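Local coordinates for hypothetical protein RPA3614 (Rhodopseudomonas palustris, PDB 2HHG), which belongs to the rhodanese-like family and may act as a sulfurtransferase between thiosulfate and cyanide, though its function is unproven, at residues Asp28-His33 and Arg125-Pro130; Asp44-Arg49 and Gly96-Leu101; Phe89-Ala94 and Lys112-Ile117. All blocks are in the same frame, centred on the assembly; numbering follows the deposited sequence.

Contact 1 of 3, residues Asp28-His33 and Arg125-Pro130; sequences DAIALH and RDAGGP
With CG1 of Ile30 anti to its carbonyl carbon (chi1 -69°) and CD1 extended beyond it (chi2 170°), the side chain leaves helix 26-34 heading for the turn after helix 120-126. His33, one helical turn on, has CG anti to the backbone N (chi1 -174°), and its ring comes up against Pro130. The CD1 methyl of Ile30 meets Ala127 CB at 3.8 Å and lies equally close, 3.8 Å, to Gly129 CA. Ile30 CG2 is left for Pro130 CD, at 4.1 Å. Pro130 lies alongside the imidazole, running the opposite way, with CB and CG near ND1 and CE1, the closest approach being Pro130 CG to His33 ND1 at 3.8 Å. Gly128 turns the chain with a positive phi in a Schellman motif that ends the helix and brings Gly129 under the isoleucine, closely enough that a CB there would fall 3.1 Å from Ile30 CD1. Trp124 also packs on Ile30, and its NE1 bonds Pro130 O. His33 NE2 is hydrogen-bonded to Pro58 O; the polar end of the imidazole thus engages a third part of the chain, while the two segments here are joined by van der Waals packing alone.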
ATOM      1  N   ASP A  28      -2.424   0.535  15.115  1.00 10.01           N
ATOM      2  CA  ASP A  28      -3.056   1.795  14.743  1.00  9.94           C
ATOM      3  C   ASP A  28      -3.930   1.654  13.494  1.00  8.91           C
ATOM      4  O   ASP A  28      -5.008   2.236  13.415  1.00  8.96           O
ATOM      5  CB  ASP A  28      -2.015   2.893  14.529  1.00 10.26           C
ATOM      6  CG  ASP A  28      -1.387   3.370  15.821  1.00 12.28           C
ATOM      7  OD1 ASP A  28      -1.878   3.005  16.911  1.00 15.40           O
ATOM      8  OD2 ASP A  28      -0.391   4.119  15.740  1.00 13.25           O
ATOM      9  N   ALA A  29      -3.456   0.877  12.522  1.00  8.40           N
ATOM     10  CA  ALA A  29      -4.228   0.628  11.307  1.00  7.94           C
ATOM     11  C   ALA A  29      -5.525  -0.138  11.604  1.00  8.01           C
ATOM     12  O   ALA A  29      -6.582   0.174  11.057  1.00  7.70           O
ATOM     13  CB  ALA A  29      -3.381  -0.113  10.288  1.00  8.23           C
ATOM     14  N   ILE A  30      -5.432  -1.133  12.482  1.00  8.56           N
ATOM     15  CA  ILE A  30      -6.606  -1.888  12.901  1.00  8.83           C
ATOM     16  C   ILE A  30      -7.607  -0.967  13.615  1.00  8.63           C
ATOM     17  O   ILE A  30      -8.811  -0.999  13.324  1.00  8.44           O
ATOM     18  CB  ILE A  30      -6.211  -3.116  13.756  1.00  8.68           C
ATOM     19  CG1 ILE A  30      -5.503  -4.147  12.866  1.00  9.21           C
ATOM     20  CG2 ILE A  30      -7.437  -3.728  14.444  1.00  9.03           C
ATOM     21  CD1 ILE A  30      -4.861  -5.296  13.616  1.00 10.52           C
ATOM     22  N   ALA A  31      -7.109  -0.126  14.521  1.00  8.95           N
ATOM     23  CA  ALA A  31      -7.977   0.813  15.234  1.00  9.46           C
ATOM     24  C   ALA A  31      -8.637   1.793  14.270  1.00  9.31           C
ATOM     25  O   ALA A  31      -9.819   2.096  14.403  1.00  9.46           O
ATOM     26  CB  ALA A  31      -7.211   1.563  16.316  1.00 10.35           C
ATOM     27  N   LEU A  32      -7.872   2.268  13.286  1.00  9.44           N
ATOM     28  CA  LEU A  32      -8.396   3.157  12.252  1.00  9.59           C
ATOM     29  C   LEU A  32      -9.547   2.494  11.491  1.00  9.03           C
ATOM     30  O   LEU A  32     -10.586   3.103  11.246  1.00  9.27           O
ATOM     31  CB  LEU A  32      -7.279   3.563  11.282  1.00 10.43           C
ATOM     32  CG  LEU A  32      -7.648   4.512  10.136  1.00 11.35           C
ATOM     33  CD1 LEU A  32      -8.140   5.849  10.679  1.00 13.29           C
ATOM     34  CD2 LEU A  32      -6.458   4.716   9.207  1.00 12.80           C
ATOM     35  N   HIS A  33      -9.344   1.242  11.100  1.00  8.43           N
ATOM     36  CA  HIS A  33     -10.364   0.490  10.389  1.00  8.68           C
ATOM     37  C   HIS A  33     -11.635   0.330  11.229  1.00  8.58           C
ATOM     38  O   HIS A  33     -12.738   0.535  10.733  1.00  8.66           O
ATOM     39  CB  HIS A  33      -9.810  -0.870   9.988  1.00  8.59           C
ATOM     40  CG  HIS A  33     -10.729  -1.664   9.120  1.00  8.41           C
ATOM     41  ND1 HIS A  33     -11.707  -2.487   9.634  1.00  9.68           N
ATOM     42  CD2 HIS A  33     -10.809  -1.769   7.774  1.00 10.28           C
ATOM     43  CE1 HIS A  33     -12.355  -3.064   8.637  1.00 10.19           C
ATOM     44  NE2 HIS A  33     -11.827  -2.650   7.498  1.00 10.02           N
ATOM     45  N   ARG A 125      -3.146 -10.007  10.098  1.00 12.80           N
ATOM     46  CA  ARG A 125      -3.694 -11.323  10.426  1.00 14.57           C
ATOM     47  C   ARG A 125      -3.195 -11.856  11.772  1.00 14.87           C
ATOM     48  O   ARG A 125      -3.987 -12.378  12.571  1.00 15.29           O
ATOM     49  CB  ARG A 125      -3.363 -12.309   9.308  1.00 15.00           C
ATOM     50  CG  ARG A 125      -3.908 -13.712   9.519  1.00 17.66           C
ATOM     51  CD  ARG A 125      -3.675 -14.576   8.294  1.00 21.46           C
ATOM     52  NE  ARG A 125      -2.255 -14.686   7.966  1.00 24.03           N
ATOM     53  CZ  ARG A 125      -1.781 -15.175   6.823  1.00 25.27           C
ATOM     54  NH1 ARG A 125      -2.610 -15.610   5.879  1.00 25.46           N
ATOM     55  NH2 ARG A 125      -0.471 -15.232   6.621  1.00 26.23           N
ATOM     56  N   ASP A 126      -1.895 -11.721  12.022  1.00 15.49           N
ATOM     57  CA  ASP A 126      -1.302 -12.191  13.276  1.00 16.30           C
ATOM     58  C   ASP A 126      -1.912 -11.496  14.494  1.00 16.18           C
ATOM     59  O   ASP A 126      -2.052 -12.106  15.555  1.00 16.37           O
ATOM     60  CB  ASP A 126       0.216 -12.000  13.269  1.00 17.05           C
ATOM     61  CG  ASP A 126       0.932 -12.965  12.334  1.00 19.20           C
ATOM     62  OD1 ASP A 126       0.331 -13.982  11.921  1.00 22.10           O
ATOM     63  OD2 ASP A 126       2.106 -12.694  12.009  1.00 22.96           O
ATOM     64  N   ALA A 127      -2.283 -10.228  14.328  1.00 15.78           N
ATOM     65  CA  ALA A 127      -2.885  -9.434  15.397  1.00 15.68           C
ATOM     66  C   ALA A 127      -4.390  -9.675  15.543  1.00 15.40           C
ATOM     67  O   ALA A 127      -5.027  -9.123  16.446  1.00 15.94           O
ATOM     68  CB  ALA A 127      -2.603  -7.956  15.165  1.00 15.89           C
ATOM     69  N   GLY A 128      -4.948 -10.500  14.662  1.00 14.68           N
ATOM     70  CA  GLY A 128      -6.373 -10.811  14.670  1.00 14.20           C
ATOM     71  C   GLY A 128      -7.239  -9.700  14.106  1.00 13.53           C
ATOM     72  O   GLY A 128      -8.405  -9.571  14.477  1.00 13.75           O
ATOM     73  N   GLY A 129      -6.683  -8.907  13.189  1.00 12.66           N
ATOM     74  CA  GLY A 129      -7.434  -7.826  12.546  1.00 12.09           C
ATOM     75  C   GLY A 129      -8.607  -8.313  11.712  1.00 11.67           C
ATOM     76  O   GLY A 129      -8.652  -9.483  11.329  1.00 12.38           O
ATOM     77  N   PRO A 130      -9.578  -7.423  11.440  1.00 11.18           N
ATOM     78  CA  PRO A 130     -10.726  -7.765  10.592  1.00 11.42           C
ATOM     79  C   PRO A 130     -10.296  -8.335   9.239  1.00 11.53           C
ATOM     80  O   PRO A 130      -9.439  -7.755   8.562  1.00 11.08           O
ATOM     81  CB  PRO A 130     -11.434  -6.418  10.408  1.00 11.43           C
ATOM     82  CG  PRO A 130     -11.076  -5.645  11.634  1.00 11.52           C
ATOM     83  CD  PRO A 130      -9.660  -6.040  11.943  1.00 11.01           C
TER

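Contact 2 of 3, residues Asp44-Arg49 and Gly96-Leu101; sequences DIRDPR and GLRSAL. With PO4 (phosphate ion), chain B.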
ATOM      1  N   ASP A  44      -5.222  -2.162  -1.224  1.00  6.95           N
ATOM      2  CA  ASP A  44      -4.553  -3.457  -1.264  1.00  7.07           C
ATOM      3  C   ASP A  44      -3.806  -3.574  -2.583  1.00  6.90           C
ATOM      4  O   ASP A  44      -4.425  -3.589  -3.637  1.00  6.73           O
ATOM      5  CB  ASP A  44      -5.633  -4.537  -1.183  1.00  7.27           C
ATOM      6  CG  ASP A  44      -5.089  -5.945  -0.987  1.00  7.64           C
ATOM      7  OD1 ASP A  44      -3.913  -6.226  -1.285  1.00  7.68           O
ATOM      8  OD2 ASP A  44      -5.899  -6.790  -0.538  1.00  8.74           O
ATOM      9  N   ILE A  45      -2.483  -3.663  -2.521  1.00  6.72           N
ATOM     10  CA  ILE A  45      -1.676  -3.688  -3.739  1.00  6.87           C
ATOM     11  C   ILE A  45      -1.187  -5.087  -4.124  1.00  6.55           C
ATOM     12  O   ILE A  45      -0.386  -5.233  -5.057  1.00  7.14           O
ATOM     13  CB  ILE A  45      -0.500  -2.700  -3.664  1.00  7.02           C
ATOM     14  CG1 ILE A  45       0.544  -3.170  -2.641  1.00  7.83           C
ATOM     15  CG2 ILE A  45      -1.017  -1.290  -3.387  1.00  7.94           C
ATOM     16  CD1 ILE A  45       1.778  -2.307  -2.569  1.00  9.00           C
ATOM     17  N   ARG A  46      -1.688  -6.109  -3.431  1.00  6.81           N
ATOM     18  CA  ARG A  46      -1.272  -7.490  -3.679  1.00  7.10           C
ATOM     19  C   ARG A  46      -1.769  -8.049  -5.006  1.00  7.42           C
ATOM     20  O   ARG A  46      -2.740  -7.572  -5.585  1.00  7.32           O
ATOM     21  CB  ARG A  46      -1.746  -8.396  -2.544  1.00  7.52           C
ATOM     22  CG  ARG A  46      -1.052  -8.113  -1.218  1.00  7.93           C
ATOM     23  CD  ARG A  46      -1.620  -8.956  -0.107  1.00  9.07           C
ATOM     24  NE  ARG A  46      -3.024  -8.635   0.103  1.00  8.63           N
ATOM     25  CZ  ARG A  46      -3.898  -9.417   0.724  1.00  8.85           C
ATOM     26  NH1 ARG A  46      -3.517 -10.582   1.231  1.00 10.25           N
ATOM     27  NH2 ARG A  46      -5.152  -9.018   0.849  1.00  8.96           N
ATOM     28  N   ASP A  47      -1.076  -9.080  -5.473  1.00  7.88           N
ATOM     29  CA  ASP A  47      -1.538  -9.869  -6.596  1.00  8.32           C
ATOM     30  C   ASP A  47      -2.864 -10.539  -6.188  1.00  8.17           C
ATOM     31  O   ASP A  47      -3.027 -10.946  -5.029  1.00  8.23           O
ATOM     32  CB  ASP A  47      -0.460 -10.904  -6.934  1.00  9.24           C
ATOM     33  CG  ASP A  47      -0.814 -11.764  -8.128  1.00 10.82           C
ATOM     34  OD1 ASP A  47      -1.651 -12.678  -7.992  1.00  9.20           O
ATOM     35  OD2 ASP A  47      -0.234 -11.548  -9.213  1.00 12.80           O
ATOM     36  N   PRO A  48      -3.827 -10.650  -7.123  1.00  8.48           N
ATOM     37  CA  PRO A  48      -5.125 -11.248  -6.784  1.00  9.06           C
ATOM     38  C   PRO A  48      -5.031 -12.675  -6.234  1.00  8.95           C
ATOM     39  O   PRO A  48      -5.915 -13.110  -5.489  1.00  9.76           O
ATOM     40  CB  PRO A  48      -5.874 -11.238  -8.126  1.00  9.25           C
ATOM     41  CG  PRO A  48      -4.801 -11.145  -9.162  1.00  9.51           C
ATOM     42  CD  PRO A  48      -3.780 -10.255  -8.542  1.00  9.05           C
ATOM     43  N   ARG A  49      -3.970 -13.397  -6.579  1.00  8.71           N
ATOM     44  CA  ARG A  49      -3.794 -14.763  -6.096  1.00  9.26           C
ATOM     45  C   ARG A  49      -3.396 -14.797  -4.616  1.00  9.71           C
ATOM     46  O   ARG A  49      -3.757 -15.722  -3.885  1.00 10.19           O
ATOM     47  CB  ARG A  49      -2.786 -15.504  -6.972  1.00  9.14           C
ATOM     48  CG  ARG A  49      -3.262 -15.696  -8.403  1.00  9.68           C
ATOM     49  CD  ARG A  49      -2.143 -16.117  -9.342  1.00 10.14           C
ATOM     50  NE  ARG A  49      -1.200 -15.026  -9.571  1.00  8.75           N
ATOM     51  CZ  ARG A  49      -0.198 -15.064 -10.444  1.00  9.50           C
ATOM     52  NH1 ARG A  49       0.000 -16.141 -11.196  1.00  9.08           N
ATOM     53  NH2 ARG A  49       0.593 -14.010 -10.576  1.00  9.95           N
ATOM     54  N   GLY A  96       4.650  -5.652   4.042  1.00 10.83           N
ATOM     55  CA  GLY A  96       5.005  -4.259   4.303  1.00 10.95           C
ATOM     56  C   GLY A  96       6.020  -3.636   3.358  1.00 11.01           C
ATOM     57  O   GLY A  96       6.208  -2.419   3.364  1.00 12.55           O
ATOM     58  N   LEU A  97       6.665  -4.446   2.520  1.00 10.07           N
ATOM     59  CA  LEU A  97       7.765  -3.942   1.694  1.00  9.81           C
ATOM     60  C   LEU A  97       7.290  -3.283   0.402  1.00  9.37           C
ATOM     61  O   LEU A  97       7.585  -2.112   0.172  1.00  9.09           O
ATOM     62  CB  LEU A  97       8.818  -5.027   1.434  1.00 10.48           C
ATOM     63  CG  LEU A  97       9.394  -5.717   2.681  1.00 11.85           C
ATOM     64  CD1 LEU A  97      10.534  -6.649   2.305  1.00 12.76           C
ATOM     65  CD2 LEU A  97       9.854  -4.723   3.748  1.00 13.43           C
ATOM     66  N   ARG A  98       6.545  -4.015  -0.428  1.00  8.59           N
ATOM     67  CA  ARG A  98       5.971  -3.440  -1.648  1.00  8.51           C
ATOM     68  C   ARG A  98       5.172  -2.190  -1.326  1.00  7.84           C
ATOM     69  O   ARG A  98       5.190  -1.217  -2.078  1.00  7.40           O
ATOM     70  CB  ARG A  98       5.058  -4.439  -2.368  1.00  8.72           C
ATOM     71  CG  ARG A  98       5.765  -5.450  -3.245  1.00  9.39           C
ATOM     72  CD  ARG A  98       4.792  -6.522  -3.717  1.00  9.14           C
ATOM     73  NE  ARG A  98       4.385  -7.382  -2.608  1.00  9.51           N
ATOM     74  CZ  ARG A  98       3.361  -8.230  -2.614  1.00  9.06           C
ATOM     75  NH1 ARG A  98       2.559  -8.331  -3.667  1.00  9.46           N
ATOM     76  NH2 ARG A  98       3.123  -8.965  -1.535  1.00  9.71           N
ATOM     77  N   SER A  99       4.447  -2.224  -0.211  1.00  8.04           N
ATOM     78  CA  SER A  99       3.591  -1.093   0.136  1.00  8.26           C
ATOM     79  C   SER A  99       4.370   0.152   0.541  1.00  7.66           C
ATOM     80  O   SER A  99       3.886   1.266   0.347  1.00  7.26           O
ATOM     81  CB  SER A  99       2.560  -1.470   1.196  1.00  9.16           C
ATOM     82  OG  SER A  99       3.178  -1.992   2.348  1.00 10.97           O
ATOM     83  N   ALA A 100       5.570  -0.022   1.096  1.00  7.52           N
ATOM     84  CA  ALA A 100       6.439   1.129   1.349  1.00  7.74           C
ATOM     85  C   ALA A 100       6.830   1.768   0.019  1.00  7.26           C
ATOM     86  O   ALA A 100       6.776   2.991  -0.140  1.00  7.56           O
ATOM     87  CB  ALA A 100       7.671   0.727   2.138  1.00  8.53           C
ATOM     88  N   LEU A 101       7.221   0.940  -0.947  1.00  7.30           N
ATOM     89  CA  LEU A 101       7.578   1.460  -2.266  1.00  7.45           C
ATOM     90  C   LEU A 101       6.383   2.116  -2.941  1.00  7.43           C
ATOM     91  O   LEU A 101       6.514   3.175  -3.538  1.00  7.16           O
ATOM     92  CB  LEU A 101       8.165   0.368  -3.164  1.00  7.83           C
ATOM     93  CG  LEU A 101       9.413  -0.355  -2.656  1.00  7.82           C
ATOM     94  CD1 LEU A 101       9.953  -1.235  -3.763  1.00  9.84           C
ATOM     95  CD2 LEU A 101      10.488   0.617  -2.161  1.00  9.34           C
TER
HETATM   96  P   PO4 B4285       6.176  -7.881   0.703  1.00 11.18           P
HETATM   97  O1  PO4 B4285       6.482  -7.244   2.018  1.00 11.95           O
HETATM   98  O2  PO4 B4285       6.194  -6.867  -0.394  1.00 10.88           O
HETATM   99  O3  PO4 B4285       7.255  -8.924   0.448  1.00 15.77           O
HETATM  100  O4  PO4 B4285       4.842  -8.572   0.747  1.00 12.73           O
HETATM  101  O   HOH W   1       1.966  -6.557  -5.893  1.00 10.62           O
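Ile45 lays its CD1 methyl on the first turn of helix 97-109, reaching Ser99 CA at 3.5 Å, which is tight for two carbons, and touching CB of both Ser99 and Arg98. Its CG1 sits between the backbone N and the carbonyl carbon (chi1 69°), the crowded position, and CD1 extends from there towards the helix. Arg98 answers from the other segment. Its chain bends at chi3 (-70°), which swings NE back to phosphate O2; the phosphorus lies in the guanidinium plane, at its edge. Arg98 NE bonds phosphate O2 at 2.9 Å, and NH2 bonds O4 at 2.9 Å and almost straight (176°). Arg98 N also donates to O2, and Leu97 N to O1 at 2.8 Å. NH1 faces the other way, to Glu50 in a salt bridge and to a water, 2.9 Å off, that donates to Ile45 O at 2.8 Å. Arg98 NH1 also lies near Arg46 CA (3.9 Å), while the Arg46 guanidinium turns off to grip Asp44 side-on, NE to OD1 and NH2 to OD2. An alanine at Arg98 would probably leave Glu50 without its cationic mate and the anion more weakly held. The phosphate probably came from the crystallisation liquor. Backbone N-H groups and an arginine together bind it, consistent with the active-site loop of rhodanese-like domains and their phosphatase relatives.

Contact 3 of 3, residues Phe89-Ala94 and Lys112-Ile117; sequences FVFYCA and KPVAHI
Val90 and Ile117 cross at about a right angle, CG1 against CG1 at 3.6 Å; Val90 CG1 is anti to its backbone N (chi1 177°), which turns that methyl to the isoleucine. Ile117 then carries its CD1 on to Tyr92 CB, 3.8 Å away. Phe91 and Val114 meet obliquely on the other face of the sheet. The phenyl ring turns an edge to the valine, CE2 to CG1 at 4.1 Å, and the same edge brings Phe91 CD2 within 3.5 Å of Ala115 O. Phe89 and His116 share this face, while Val90 and Ala115 point to the reverse.

Beneath the side chains runs a parallel ladder in which Phe89 and Phe91 each use both N and O. Phe89 N donates to Pro113 O at 3.0 Å and Ala115 N returns to Phe89 O at 2.9 Å; next, Phe91 N bonds Ala115 O at 2.8 Å, and Ile117 N reaches Phe91 O at 3.2 Å. Where the strands splay at Tyr92 and Ile117, a water bridges Ile117 O and Cys93 N. Tyr92 sends its hydroxyl away from the pair, to Ile57 N and Ser60 OG.

These are the first and last strands of a beta-alpha-beta crossover whose helix, 97-109, lies on the face of Val114 and His116, with Gln107, Ser99 and Ala100 touching them. In the sheet, strand 40-44 flanks 88-92, and strand 22-24 flanks 114-117.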
ATOM      1  N   PHE A  89      -4.511   7.930   1.991  1.00  9.68           N
ATOM      2  CA  PHE A  89      -4.383   6.642   1.310  1.00  8.50           C
ATOM      3  C   PHE A  89      -3.396   5.767   2.047  1.00  8.36           C
ATOM      4  O   PHE A  89      -2.221   6.115   2.178  1.00  9.01           O
ATOM      5  CB  PHE A  89      -3.983   6.843  -0.152  1.00  8.28           C
ATOM      6  CG  PHE A  89      -5.061   7.477  -0.962  1.00  8.97           C
ATOM      7  CD1 PHE A  89      -5.953   6.701  -1.686  1.00  9.38           C
ATOM      8  CD2 PHE A  89      -5.232   8.859  -0.955  1.00  9.60           C
ATOM      9  CE1 PHE A  89      -6.981   7.289  -2.407  1.00 10.06           C
ATOM     10  CE2 PHE A  89      -6.255   9.458  -1.677  1.00 10.26           C
ATOM     11  CZ  PHE A  89      -7.134   8.665  -2.404  1.00 10.27           C
ATOM     12  N   VAL A  90      -3.898   4.648   2.557  1.00  7.83           N
ATOM     13  CA  VAL A  90      -3.115   3.707   3.332  1.00  7.72           C
ATOM     14  C   VAL A  90      -2.918   2.450   2.491  1.00  7.45           C
ATOM     15  O   VAL A  90      -3.871   1.710   2.243  1.00  8.01           O
ATOM     16  CB  VAL A  90      -3.828   3.369   4.658  1.00  7.91           C
ATOM     17  CG1 VAL A  90      -3.047   2.317   5.442  1.00  9.32           C
ATOM     18  CG2 VAL A  90      -4.051   4.625   5.481  1.00  9.14           C
ATOM     19  N   PHE A  91      -1.681   2.207   2.060  1.00  7.38           N
ATOM     20  CA  PHE A  91      -1.374   1.080   1.180  1.00  7.11           C
ATOM     21  C   PHE A  91      -0.954  -0.119   1.995  1.00  7.18           C
ATOM     22  O   PHE A  91      -0.291   0.027   3.017  1.00  7.79           O
ATOM     23  CB  PHE A  91      -0.254   1.465   0.206  1.00  7.69           C
ATOM     24  CG  PHE A  91      -0.626   2.584  -0.721  1.00  7.23           C
ATOM     25  CD1 PHE A  91      -1.237   2.318  -1.941  1.00  7.80           C
ATOM     26  CD2 PHE A  91      -0.389   3.914  -0.367  1.00  8.25           C
ATOM     27  CE1 PHE A  91      -1.603   3.353  -2.793  1.00  8.21           C
ATOM     28  CE2 PHE A  91      -0.751   4.950  -1.214  1.00  8.06           C
ATOM     29  CZ  PHE A  91      -1.357   4.669  -2.432  1.00  8.50           C
ATOM     30  N   TYR A  92      -1.336  -1.311   1.552  1.00  7.04           N
ATOM     31  CA  TYR A  92      -0.831  -2.518   2.202  1.00  7.33           C
ATOM     32  C   TYR A  92      -0.554  -3.643   1.226  1.00  7.62           C
ATOM     33  O   TYR A  92      -1.182  -3.752   0.177  1.00  7.74           O
ATOM     34  CB  TYR A  92      -1.737  -2.988   3.348  1.00  7.60           C
ATOM     35  CG  TYR A  92      -2.987  -3.728   2.937  1.00  8.02           C
ATOM     36  CD1 TYR A  92      -3.032  -5.120   2.954  1.00  7.87           C
ATOM     37  CD2 TYR A  92      -4.139  -3.037   2.577  1.00  8.38           C
ATOM     38  CE1 TYR A  92      -4.190  -5.808   2.590  1.00  8.08           C
ATOM     39  CE2 TYR A  92      -5.303  -3.718   2.221  1.00  8.05           C
ATOM     40  CZ  TYR A  92      -5.320  -5.098   2.243  1.00  8.03           C
ATOM     41  OH  TYR A  92      -6.475  -5.771   1.903  1.00  8.61           O
ATOM     42  N   CYS A  93       0.413  -4.470   1.597  1.00  7.65           N
ATOM     43  CA  CYS A  93       0.777  -5.643   0.822  1.00  8.53           C
ATOM     44  C   CYS A  93       0.854  -6.818   1.797  1.00  8.60           C
ATOM     45  O   CYS A  93       0.261  -6.754   2.876  1.00  9.53           O
ATOM     46  CB  CYS A  93       2.102  -5.415   0.080  1.00  8.70           C
ATOM     47  SG  CYS A  93       3.522  -5.021   1.154  1.00  9.76           S
ATOM     48  N   ALA A  94       1.563  -7.888   1.442  1.00  8.96           N
ATOM     49  CA  ALA A  94       1.645  -9.054   2.328  1.00  9.93           C
ATOM     50  C   ALA A  94       2.539  -8.856   3.553  1.00 10.56           C
ATOM     51  O   ALA A  94       2.209  -9.336   4.644  1.00 10.80           O
ATOM     52  CB  ALA A  94       2.076 -10.298   1.547  1.00 10.76           C
ATOM     53  N   LYS A 112      -1.430  12.819  -1.480  1.00 10.27           N
ATOM     54  CA  LYS A 112      -1.167  13.272  -0.106  1.00 11.31           C
ATOM     55  C   LYS A 112      -2.459  13.272   0.693  1.00 10.68           C
ATOM     56  O   LYS A 112      -3.485  13.699   0.178  1.00 10.42           O
ATOM     57  CB  LYS A 112      -0.658  14.721  -0.096  1.00 12.98           C
ATOM     58  CG  LYS A 112       0.730  14.991  -0.604  1.00 17.00           C
ATOM     59  CD  LYS A 112       1.017  16.487  -0.509  1.00 21.01           C
ATOM     60  CE  LYS A 112       2.246  16.896  -1.300  1.00 22.51           C
ATOM     61  NZ  LYS A 112       2.078  16.660  -2.758  1.00 24.05           N
ATOM     62  N   PRO A 113      -2.418  12.842   1.966  1.00 10.28           N
ATOM     63  CA  PRO A 113      -1.332  12.159   2.655  1.00 10.02           C
ATOM     64  C   PRO A 113      -1.380  10.655   2.393  1.00  9.53           C
ATOM     65  O   PRO A 113      -2.456  10.114   2.124  1.00  9.62           O
ATOM     66  CB  PRO A 113      -1.622  12.461   4.126  1.00 10.25           C
ATOM     67  CG  PRO A 113      -3.101  12.583   4.193  1.00 10.79           C
ATOM     68  CD  PRO A 113      -3.569  13.082   2.857  1.00 10.45           C
ATOM     69  N   VAL A 114      -0.228   9.996   2.464  1.00  8.88           N
ATOM     70  CA  VAL A 114      -0.173   8.554   2.261  1.00  8.99           C
ATOM     71  C   VAL A 114       0.513   7.874   3.433  1.00  8.54           C
ATOM     72  O   VAL A 114       1.272   8.505   4.188  1.00  8.61           O
ATOM     73  CB  VAL A 114       0.540   8.145   0.937  1.00  8.90           C
ATOM     74  CG1 VAL A 114      -0.078   8.839  -0.269  1.00  9.70           C
ATOM     75  CG2 VAL A 114       2.021   8.433   0.993  1.00  9.09           C
ATOM     76  N   ALA A 115       0.258   6.578   3.567  1.00  8.25           N
ATOM     77  CA  ALA A 115       0.899   5.765   4.579  1.00  8.35           C
ATOM     78  C   ALA A 115       0.904   4.327   4.112  1.00  8.45           C
ATOM     79  O   ALA A 115       0.261   3.983   3.120  1.00  8.61           O
ATOM     80  CB  ALA A 115       0.165   5.894   5.904  1.00  8.58           C
ATOM     81  N   HIS A 116       1.628   3.480   4.824  1.00  8.57           N
ATOM     82  CA  HIS A 116       1.500   2.050   4.615  1.00  8.85           C
ATOM     83  C   HIS A 116       1.438   1.343   5.964  1.00  8.67           C
ATOM     84  O   HIS A 116       1.758   1.938   6.996  1.00  9.11           O
ATOM     85  CB  HIS A 116       2.593   1.506   3.682  1.00  9.21           C
ATOM     86  CG  HIS A 116       3.865   1.134   4.369  1.00  9.69           C
ATOM     87  ND1 HIS A 116       4.600   2.010   5.140  1.00 11.28           N
ATOM     88  CD2 HIS A 116       4.545  -0.033   4.370  1.00  9.25           C
ATOM     89  CE1 HIS A 116       5.671   1.387   5.602  1.00 10.87           C
ATOM     90  NE2 HIS A 116       5.659   0.147   5.150  1.00 13.25           N
ATOM     91  N   ILE A 117       0.981   0.093   5.952  1.00  8.76           N
ATOM     92  CA  ILE A 117       0.779  -0.661   7.185  1.00  9.53           C
ATOM     93  C   ILE A 117       2.016  -1.491   7.520  1.00  9.90           C
ATOM     94  O   ILE A 117       2.412  -2.379   6.763  1.00  9.33           O
ATOM     95  CB  ILE A 117      -0.467  -1.576   7.094  1.00  9.43           C
ATOM     96  CG1 ILE A 117      -1.719  -0.756   6.752  1.00  9.86           C
ATOM     97  CG2 ILE A 117      -0.662  -2.358   8.406  1.00 10.24           C
ATOM     98  CD1 ILE A 117      -3.017  -1.555   6.664  1.00  9.76           C
TER
HETATM   99  O   HOH W   2       1.534  -3.002   4.301  1.00 10.15           O

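All three contacts lie in one rhodanese-like domain built on a parallel sheet. Contact 3 joins two inner strands of that sheet, and contact 2 sits about 10 Å from it, centre to centre, with their segments alternating along the chain: 44-49, 89-94, 96-101, 112-117. They touch directly, Ile45 N probably bonding Tyr92 O and His116 packing against Gly96 and Ser99, so the anion-binding turn is built on the strand ends. Contact 1 brackets both in sequence and joins helix 26-34 to the chain's far end. It meets contact 3 where Ala29 packs on Ile117, but lies about 17 Å from contact 2, centre to centre, away from the phosphate.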